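Long-range contact in probable dipeptidase (Pseudomonas aeruginosa, PDB 3B40), which is probably a metal-dependent dipeptidase of the peptidase M19 (membrane dipeptidase) family, splitting dipeptides into amino acids: residues I22-D26 and F122-A126. The protein carries 11 engineered substitutions. Coordinates in Å, arbitrary orientation, origin at the centre of the assembly. Residue numbers count along the deposited sequence, not the author numbering.
Sequences ILSFD and FRRLA
Residues 22-26 form an extended run, loop up to Ser24 and strand from Phe25 on, while 122-126 make one turn of helix, closed by the hydrogen bond from Ala126 N to Phe122 O (3.0 Å). The backbones come nearest at Leu23 and Ala126, whose CA atoms lie 7.4 Å apart, and no hydrogen bond crosses the gap; side chains fill it. Leu23, in the mt rotamer, is the main bump. Its forked end enters the hollow between Phe122, Arg123 and Ala126 on the helix surface: Leu23 CD2 sits 3.5 Å from Ala126 CB, where the small methyl leaves room, and Leu23 CD1 lies 3.9 Å from Arg123 CG and 4.1 Å from Phe122 CD2. Phe122, with chi1 at t, reaches back into the space between Leu23 and Phe25. Leu23 CD1 and Ser24 O lie at the edge of the Phe122 ring, Ser24 O 4.0 Å from Phe122 CZ. Strand 25-29 pairs in parallel with 62-68 in the curled sheet of a TIM-barrel-type fold, as expected for M19 peptidases; helix 119-127 leads into strand 131-138, the next neighbour of 62-68. Phe25 and Phe122 also pack on Val134 of that strand, so helix 119-127 packs on the sheet beside the start of strand 25-29. Phe25, also t at chi1, meets Phe122 obliquely, ring planes at 90° and centroids 5.4 Å apart, with CD1 of Phe25 3.5 Å from CE1 of Phe122. Ser24 CB points away from the helix, and its OG hydrogen-bonds to Ser61 N. Leu401 of helix 389-409 touches both Leu23 and Arg123.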
ATOM      1  N   ILE A  22       6.859 -19.741  10.833  1.00 15.32           N
ATOM      2  CA  ILE A  22       5.868 -19.303   9.805  1.00 16.06           C
ATOM      3  C   ILE A  22       6.483 -18.292   8.870  1.00 15.66           C
ATOM      4  O   ILE A  22       7.491 -17.663   9.222  1.00 16.74           O
ATOM      5  CB  ILE A  22       4.529 -18.748  10.406  1.00 15.62           C
ATOM      6  CG1 ILE A  22       4.732 -17.388  11.116  1.00 16.12           C
ATOM      7  CG2 ILE A  22       3.878 -19.787  11.300  1.00 15.54           C
ATOM      8  CD1 ILE A  22       3.382 -16.624  11.453  1.00 16.48           C
ATOM      9  N   LEU A  23       5.906 -18.188   7.672  1.00 15.50           N
ATOM     10  CA  LEU A  23       6.245 -17.157   6.702  1.00 15.90           C
ATOM     11  C   LEU A  23       5.470 -15.909   7.048  1.00 15.71           C
ATOM     12  O   LEU A  23       4.311 -15.990   7.487  1.00 15.10           O
ATOM     13  CB  LEU A  23       5.805 -17.542   5.284  1.00 15.78           C
ATOM     14  CG  LEU A  23       6.281 -18.838   4.665  1.00 18.10           C
ATOM     15  CD1 LEU A  23       5.815 -18.946   3.207  1.00 21.72           C
ATOM     16  CD2 LEU A  23       7.805 -18.912   4.771  1.00 21.41           C
ATOM     17  N   SER A  24       6.098 -14.768   6.784  1.00 14.55           N
ATOM     18  CA  SER A  24       5.478 -13.484   7.016  1.00 13.86           C
ATOM     19  C   SER A  24       5.705 -12.641   5.745  1.00 13.69           C
ATOM     20  O   SER A  24       6.737 -12.740   5.099  1.00 13.07           O
ATOM     21  CB  SER A  24       6.077 -12.818   8.242  1.00 14.15           C
ATOM     22  OG  SER A  24       7.474 -12.916   8.214  1.00 15.77           O
ATOM     23  N   PHE A  25       4.707 -11.856   5.369  1.00 13.03           N
ATOM     24  CA  PHE A  25       4.726 -11.154   4.101  1.00 12.37           C
ATOM     25  C   PHE A  25       4.015  -9.840   4.305  1.00 12.75           C
ATOM     26  O   PHE A  25       2.944  -9.808   4.890  1.00 13.35           O
ATOM     27  CB  PHE A  25       4.046 -11.968   3.001  1.00 11.58           C
ATOM     28  CG  PHE A  25       3.889 -11.220   1.698  1.00 12.94           C
ATOM     29  CD1 PHE A  25       5.006 -10.852   0.948  1.00 11.26           C
ATOM     30  CD2 PHE A  25       2.626 -10.839   1.251  1.00 12.05           C
ATOM     31  CE1 PHE A  25       4.862 -10.151  -0.266  1.00 15.46           C
ATOM     32  CE2 PHE A  25       2.476 -10.144   0.022  1.00 11.79           C
ATOM     33  CZ  PHE A  25       3.590  -9.804  -0.719  1.00 12.65           C
ATOM     34  N   ASP A  26       4.647  -8.760   3.844  1.00 12.73           N
ATOM     35  CA  ASP A  26       4.092  -7.406   3.963  1.00 12.55           C
ATOM     36  C   ASP A  26       3.829  -6.905   2.539  1.00 12.17           C
ATOM     37  O   ASP A  26       4.764  -6.706   1.768  1.00 11.19           O
ATOM     38  CB  ASP A  26       5.102  -6.526   4.701  1.00 11.38           C
ATOM     39  CG  ASP A  26       4.628  -5.074   4.887  1.00 13.62           C
ATOM     40  OD1 ASP A  26       3.743  -4.589   4.141  1.00 15.93           O
ATOM     41  OD2 ASP A  26       5.173  -4.404   5.781  1.00 11.94           O
ATOM     42  N   PHE A 122       8.447 -17.878  -3.699  1.00 15.98           N
ATOM     43  CA  PHE A 122       8.425 -17.217  -2.380  1.00 17.23           C
ATOM     44  C   PHE A 122       8.746 -18.237  -1.282  1.00 18.41           C
ATOM     45  O   PHE A 122       9.612 -17.984  -0.435  1.00 18.50           O
ATOM     46  CB  PHE A 122       7.064 -16.521  -2.120  1.00 16.98           C
ATOM     47  CG  PHE A 122       7.068 -15.616  -0.915  1.00 17.07           C
ATOM     48  CD1 PHE A 122       7.242 -14.242  -1.068  1.00 15.94           C
ATOM     49  CD2 PHE A 122       6.916 -16.138   0.375  1.00 10.96           C
ATOM     50  CE1 PHE A 122       7.258 -13.393   0.046  1.00 15.47           C
ATOM     51  CE2 PHE A 122       6.956 -15.295   1.482  1.00 15.22           C
ATOM     52  CZ  PHE A 122       7.111 -13.919   1.309  1.00 15.93           C
ATOM     53  N   ARG A 123       8.070 -19.390  -1.314  1.00 19.12           N
ATOM     54  CA  ARG A 123       8.269 -20.441  -0.298  1.00 21.25           C
ATOM     55  C   ARG A 123       9.693 -21.008  -0.332  1.00 20.71           C
ATOM     56  O   ARG A 123      10.316 -21.196   0.710  1.00 20.27           O
ATOM     57  CB  ARG A 123       7.230 -21.564  -0.429  1.00 20.65           C
ATOM     58  CG  ARG A 123       5.818 -21.135  -0.026  1.00 23.19           C
ATOM     59  CD  ARG A 123       4.852 -22.296   0.119  1.00 23.99           C
ATOM     60  NE  ARG A 123       3.656 -22.013  -0.661  1.00 31.10           N
ATOM     61  CZ  ARG A 123       2.520 -21.492  -0.193  1.00 34.57           C
ATOM     62  NH1 ARG A 123       2.360 -21.228   1.112  1.00 36.07           N
ATOM     63  NH2 ARG A 123       1.520 -21.269  -1.050  1.00 34.73           N
ATOM     64  N   ARG A 124      10.193 -21.259  -1.539  1.00 21.18           N
ATOM     65  CA  ARG A 124      11.580 -21.676  -1.762  1.00 21.62           C
ATOM     66  C   ARG A 124      12.605 -20.688  -1.214  1.00 21.92           C
ATOM     67  O   ARG A 124      13.495 -21.074  -0.436  1.00 21.90           O
ATOM     68  CB  ARG A 124      11.824 -21.912  -3.257  1.00 22.05           C
ATOM     69  CG  ARG A 124      13.213 -22.420  -3.583  1.00 24.85           C
ATOM     70  CD  ARG A 124      13.384 -22.595  -5.082  1.00 29.76           C
ATOM     71  NE  ARG A 124      13.004 -21.399  -5.851  1.00 32.82           N
ATOM     72  CZ  ARG A 124      13.787 -20.332  -6.024  1.00 34.58           C
ATOM     73  NH1 ARG A 124      15.001 -20.289  -5.489  1.00 34.46           N
ATOM     74  NH2 ARG A 124      13.362 -19.304  -6.744  1.00 34.17           N
ATOM     75  N   LEU A 125      12.507 -19.418  -1.624  1.00 21.58           N
ATOM     76  CA  LEU A 125      13.443 -18.381  -1.156  1.00 21.47           C
ATOM     77  C   LEU A 125      13.422 -18.303   0.356  1.00 21.69           C
ATOM     78  O   LEU A 125      14.475 -18.210   0.998  1.00 22.08           O
ATOM     79  CB  LEU A 125      13.133 -16.997  -1.765  1.00 21.44           C
ATOM     80  CG  LEU A 125      13.387 -16.742  -3.258  1.00 20.53           C
ATOM     81  CD1 LEU A 125      12.621 -15.474  -3.742  1.00 17.84           C
ATOM     82  CD2 LEU A 125      14.877 -16.635  -3.540  1.00 19.33           C
ATOM     83  N   ALA A 126      12.226 -18.353   0.924  1.00 22.12           N
ATOM     84  CA  ALA A 126      12.065 -18.358   2.376  1.00 23.39           C
ATOM     85  C   ALA A 126      12.819 -19.507   3.064  1.00 24.33           C
ATOM     86  O   ALA A 126      13.434 -19.298   4.108  1.00 24.73           O
ATOM     87  CB  ALA A 126      10.601 -18.415   2.739  1.00 23.04           C
TER